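Local coordinates for protein major pollen allergen Jun a 1 (Juniperus ashei, PDB 1PXZ) that has low pectate lyase activity, cleaving pectate by calcium-dependent elimination, and is the major allergen of mountain cedar pollen, at residues Leu121-Asp133 / Val142-Thr154. Residues are numbered along the deposited sequence; the frame is centred on the assembly and turned at random.
Sequences LHIHGCNTSVLGD and VEPVHAQDGDAIT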
loop_
_atom_site.group_PDB
_atom_site.type_symbol
_atom_site.label_atom_id
_atom_site.label_comp_id
_atom_site.label_asym_id
_atom_site.label_seq_id
_atom_site.Cartn_x
_atom_site.Cartn_y
_atom_site.Cartn_z
ATOM N N LEU A 121 -1.909 10.194 -4.586
ATOM C CA LEU A 121 -2.087 11.059 -3.431
ATOM C C LEU A 121 -0.781 11.261 -2.669
ATOM O O LEU A 121 0.076 10.379 -2.559
ATOM C CB LEU A 121 -3.097 10.477 -2.439
ATOM C CG LEU A 121 -4.452 10.067 -3.011
ATOM C CD1 LEU A 121 -5.287 9.328 -1.976
ATOM C CD2 LEU A 121 -5.148 11.321 -3.555
ATOM N N HIS A 122 -0.658 12.462 -2.094
ATOM C CA HIS A 122 0.395 12.646 -1.092
ATOM C C HIS A 122 -0.206 12.421 0.292
ATOM O O HIS A 122 -1.218 13.082 0.596
ATOM C CB HIS A 122 0.954 14.052 -1.122
ATOM C CG HIS A 122 1.500 14.542 -2.418
ATOM N ND1 HIS A 122 2.868 14.546 -2.647
ATOM C CD2 HIS A 122 0.913 15.062 -3.525
ATOM C CE1 HIS A 122 3.093 15.039 -3.855
ATOM N NE2 HIS A 122 1.934 15.358 -4.410
ATOM N N ILE A 123 0.323 11.567 1.140
ATOM C CA ILE A 123 -0.220 11.466 2.503
ATOM C C ILE A 123 0.949 11.572 3.465
ATOM O O ILE A 123 1.885 10.788 3.345
ATOM C CB ILE A 123 -1.016 10.181 2.757
ATOM C CG1 ILE A 123 -2.030 9.892 1.654
ATOM C CG2 ILE A 123 -1.681 10.227 4.123
ATOM C CD1 ILE A 123 -2.787 8.587 1.768
ATOM N N HIS A 124 0.900 12.541 4.372
ATOM C CA HIS A 124 1.979 12.674 5.347
ATOM C C HIS A 124 1.487 13.428 6.577
ATOM O O HIS A 124 0.473 14.119 6.466
ATOM C CB HIS A 124 3.162 13.403 4.714
ATOM C CG HIS A 124 2.748 14.704 4.110
ATOM N ND1 HIS A 124 2.481 15.800 4.909
ATOM C CD2 HIS A 124 2.554 15.099 2.833
ATOM C CE1 HIS A 124 2.142 16.820 4.144
ATOM N NE2 HIS A 124 2.176 16.419 2.888
ATOM N N GLY A 125 2.195 13.259 7.678
ATOM C CA GLY A 125 1.828 13.874 8.938
ATOM C C GLY A 125 0.553 13.301 9.534
ATOM O O GLY A 125 -0.105 14.002 10.306
ATOM N N CYS A 126 0.171 12.058 9.224
ATOM C CA CYS A 126 -1.038 11.526 9.831
ATOM C C CYS A 126 -0.856 11.363 11.332
ATOM O O CYS A 126 0.217 11.016 11.824
ATOM C CB CYS A 126 -1.434 10.169 9.222
ATOM S SG CYS A 126 -1.618 10.274 7.420
ATOM N N ASN A 127 -1.912 11.605 12.084
ATOM C CA ASN A 127 -1.775 11.616 13.536
ATOM C C ASN A 127 -2.842 10.806 14.238
ATOM O O ASN A 127 -3.873 10.549 13.628
ATOM C CB ASN A 127 -1.895 13.068 14.027
ATOM C CG ASN A 127 -1.384 13.208 15.445
ATOM O OD1 ASN A 127 -2.109 13.654 16.332
ATOM N ND2 ASN A 127 -0.127 12.825 15.626
ATOM N N THR A 128 -2.579 10.441 15.481
ATOM C CA THR A 128 -3.537 9.723 16.311
ATOM C C THR A 128 -4.885 10.434 16.331
ATOM O O THR A 128 -4.993 11.652 16.456
ATOM C CB THR A 128 -3.031 9.577 17.757
ATOM O OG1 THR A 128 -1.855 8.752 17.727
ATOM C CG2 THR A 128 -4.071 8.865 18.617
ATOM N N SER A 129 -5.963 9.653 16.186
ATOM C CA SER A 129 -7.246 10.371 16.203
ATOM C C SER A 129 -7.835 10.337 17.604
ATOM O O SER A 129 -7.385 9.604 18.487
ATOM C CB SER A 129 -8.205 9.739 15.196
ATOM O OG SER A 129 -8.560 8.426 15.651
ATOM N N VAL A 130 -8.879 11.133 17.788
ATOM C CA VAL A 130 -9.636 11.154 19.030
ATOM C C VAL A 130 -10.924 10.353 18.922
ATOM O O VAL A 130 -11.587 10.392 17.884
ATOM C CB VAL A 130 -9.984 12.610 19.389
ATOM C CG1 VAL A 130 -10.892 12.649 20.601
ATOM C CG2 VAL A 130 -8.682 13.366 19.603
ATOM N N LEU A 131 -11.244 9.620 19.975
ATOM C CA LEU A 131 -12.506 8.874 20.035
ATOM C C LEU A 131 -13.640 9.824 19.690
ATOM O O LEU A 131 -13.627 11.010 20.056
ATOM C CB LEU A 131 -12.632 8.284 21.422
ATOM C CG LEU A 131 -13.973 7.742 21.893
ATOM C CD1 LEU A 131 -14.251 6.375 21.285
ATOM C CD2 LEU A 131 -13.988 7.675 23.415
ATOM N N GLY A 132 -14.633 9.352 18.935
ATOM C CA GLY A 132 -15.688 10.275 18.520
ATOM C C GLY A 132 -16.614 9.646 17.490
ATOM O O GLY A 132 -16.318 8.560 16.985
ATOM N N ASP A 133 -17.723 10.318 17.182
ATOM C CA ASP A 133 -18.662 9.815 16.175
ATOM C C ASP A 133 -18.207 10.161 14.767
ATOM O O ASP A 133 -17.610 11.217 14.479
ATOM C CB ASP A 133 -20.051 10.428 16.373
ATOM C CG ASP A 133 -20.792 9.912 17.586
ATOM O OD1 ASP A 133 -20.594 8.737 17.945
ATOM O OD2 ASP A 133 -21.581 10.688 18.181
ATOM N N VAL A 142 -23.910 7.038 11.335
ATOM C CA VAL A 142 -22.943 7.540 12.307
ATOM C C VAL A 142 -22.746 6.522 13.426
ATOM O O VAL A 142 -23.697 5.927 13.944
ATOM C CB VAL A 142 -23.382 8.916 12.857
ATOM C CG1 VAL A 142 -22.454 9.464 13.928
ATOM C CG2 VAL A 142 -23.479 9.896 11.689
ATOM N N GLU A 143 -21.474 6.317 13.766
ATOM C CA GLU A 143 -21.054 5.327 14.742
ATOM C C GLU A 143 -19.860 5.832 15.543
ATOM O O GLU A 143 -19.052 6.586 15.006
ATOM C CB GLU A 143 -20.573 4.039 14.077
ATOM C CG GLU A 143 -21.598 3.255 13.283
ATOM C CD GLU A 143 -21.198 1.788 13.226
ATOM O OE1 GLU A 143 -20.152 1.492 12.609
ATOM O OE2 GLU A 143 -21.939 0.974 13.816
ATOM N N PRO A 144 -19.712 5.390 16.777
ATOM C CA PRO A 144 -18.526 5.814 17.527
ATOM C C PRO A 144 -17.319 5.086 16.944
ATOM O O PRO A 144 -17.428 3.913 16.612
ATOM C CB PRO A 144 -18.834 5.370 18.953
ATOM C CG PRO A 144 -19.844 4.280 18.825
ATOM C CD PRO A 144 -20.584 4.477 17.532
ATOM N N VAL A 145 -16.197 5.768 16.779
ATOM C CA VAL A 145 -14.971 5.114 16.280
ATOM C C VAL A 145 -13.901 5.216 17.343
ATOM O O VAL A 145 -13.635 6.313 17.840
ATOM C CB VAL A 145 -14.523 5.783 14.973
ATOM C CG1 VAL A 145 -13.109 5.378 14.589
ATOM C CG2 VAL A 145 -15.500 5.432 13.854
ATOM N N HIS A 146 -13.248 4.148 17.777
ATOM C CA HIS A 146 -12.266 4.355 18.850
ATOM C C HIS A 146 -11.098 5.202 18.363
ATOM O O HIS A 146 -10.956 5.450 17.163
ATOM C CB HIS A 146 -11.777 3.010 19.378
ATOM C CG HIS A 146 -10.954 2.184 18.439
ATOM N ND1 HIS A 146 -11.485 1.273 17.555
ATOM C CD2 HIS A 146 -9.614 2.104 18.249
ATOM C CE1 HIS A 146 -10.533 0.682 16.857
ATOM N NE2 HIS A 146 -9.375 1.176 17.262
ATOM N N ALA A 147 -10.240 5.642 19.280
ATOM C CA ALA A 147 -9.003 6.316 18.905
ATOM C C ALA A 147 -8.145 5.461 17.983
ATOM O O ALA A 147 -7.882 4.297 18.303
ATOM C CB ALA A 147 -8.217 6.664 20.167
ATOM N N GLN A 148 -7.671 5.981 16.851
ATOM C CA GLN A 148 -6.908 5.113 15.949
ATOM C C GLN A 148 -5.458 5.564 15.775
ATOM O O GLN A 148 -5.145 6.738 15.857
ATOM C CB GLN A 148 -7.510 5.077 14.544
ATOM C CG GLN A 148 -9.000 4.836 14.451
ATOM C CD GLN A 148 -9.346 3.417 14.858
ATOM O OE1 GLN A 148 -10.172 3.225 15.749
ATOM N NE2 GLN A 148 -8.704 2.469 14.186
ATOM N N ASP A 149 -4.567 4.614 15.475
ATOM C CA ASP A 149 -3.182 4.955 15.163
ATOM C C ASP A 149 -3.107 5.932 13.990
ATOM O O ASP A 149 -3.971 5.934 13.120
ATOM C CB ASP A 149 -2.384 3.698 14.814
ATOM C CG ASP A 149 -1.879 2.937 16.023
ATOM O OD1 ASP A 149 -2.292 3.251 17.160
ATOM O OD2 ASP A 149 -1.053 2.015 15.826
ATOM N N GLY A 150 -2.066 6.740 13.961
ATOM C CA GLY A 150 -1.754 7.657 12.888
ATOM C C GLY A 150 -1.108 6.977 11.691
ATOM O O GLY A 150 0.026 7.287 11.322
ATOM N N ASP A 151 -1.842 6.049 11.091
ATOM C CA ASP A 151 -1.412 5.358 9.888
ATOM C C ASP A 151 -1.898 6.106 8.660
ATOM O O ASP A 151 -3.007 6.650 8.681
ATOM C CB ASP A 151 -1.960 3.930 9.819
ATOM C CG ASP A 151 -1.518 3.042 10.966
ATOM O OD1 ASP A 151 -0.396 3.230 11.470
ATOM O OD2 ASP A 151 -2.297 2.160 11.380
ATOM N N ALA A 152 -1.118 6.116 7.591
ATOM C CA ALA A 152 -1.604 6.806 6.395
ATOM C C ALA A 152 -2.779 6.072 5.754
ATOM O O ALA A 152 -3.761 6.659 5.328
ATOM C CB ALA A 152 -0.486 6.962 5.374
ATOM N N ILE A 153 -2.655 4.752 5.654
ATOM C CA ILE A 153 -3.702 3.953 5.021
ATOM C C ILE A 153 -3.946 2.720 5.861
ATOM O O ILE A 153 -2.971 1.994 6.127
ATOM C CB ILE A 153 -3.267 3.553 3.598
ATOM C CG1 ILE A 153 -3.081 4.729 2.637
ATOM C CG2 ILE A 153 -4.247 2.532 3.029
ATOM C CD1 ILE A 153 -2.480 4.374 1.294
ATOM N N THR A 154 -5.184 2.501 6.279
ATOM C CA THR A 154 -5.436 1.322 7.125
ATOM C C THR A 154 -6.495 0.438 6.486
ATOM O O THR A 154 -7.525 1.000 6.103
ATOM C CB THR A 154 -5.910 1.732 8.529
ATOM O OG1 THR A 154 -4.868 2.461 9.182
ATOM C CG2 THR A 154 -6.191 0.500 9.379
HETATM O O HOH W 1 -5.490 8.309 12.803
HETATM O O HOH W 2 -11.101 8.038 15.984
#
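S129 and Q148 join the two segments by two hydrogen bonds, one through the serine backbone N and one through its hydroxyl. The S129 N-H meets Q148 O in its carbonyl plane at 3.0 Å, nearly straight at 162°. Q148 N returns a bond of 2.9 Å to S129 OG. That return depends on the serine torsion: with chi1 at 68°, OG sits between its own N and carbonyl carbon, facing Q148. The hydroxyl donates to a water that in turn bridges V130 O and H146 O, so S129 OG has partners on both its donor and acceptor sides.

Toward the protein interior the packing is tight and mostly apolar. G150, the centre of an inverse gamma turn, brings its CA to 3.6 Å from N127 C, so the backbones pass close together there. Beyond it, C126 SG, disulfide-bonded to C107, rests on A152 CA, and I123 lays CG2 against A152 CB at 3.7 Å. Its CD1 reaches I153 CG1, the two isoleucines crossing at about a right angle.

The other end is looser: L131, D133, V142 and P144 are exposed. V145 N bonds to G132 O at 2.8 Å, but the reciprocal G132 N to V145 O bond is weak at 3.4 Å. L131 CD1 reaches over V145 O (3.5 Å) and H146 CA. D133 CB touches V142 CG1, their side chains also crossing at about a right angle.

This outer end belongs to the antiparallel hairpin of strands 132-137 and 141-145, whereas I123 and I153 belong to strands of the parallel beta-helix. D149, a calcium ligand by similarity, lies between these ends. The chain between those two beta-helix strands, hairpin included, thus forms a long excursion, as in polysaccharide lyase family 1, carrying part of the probable calcium site.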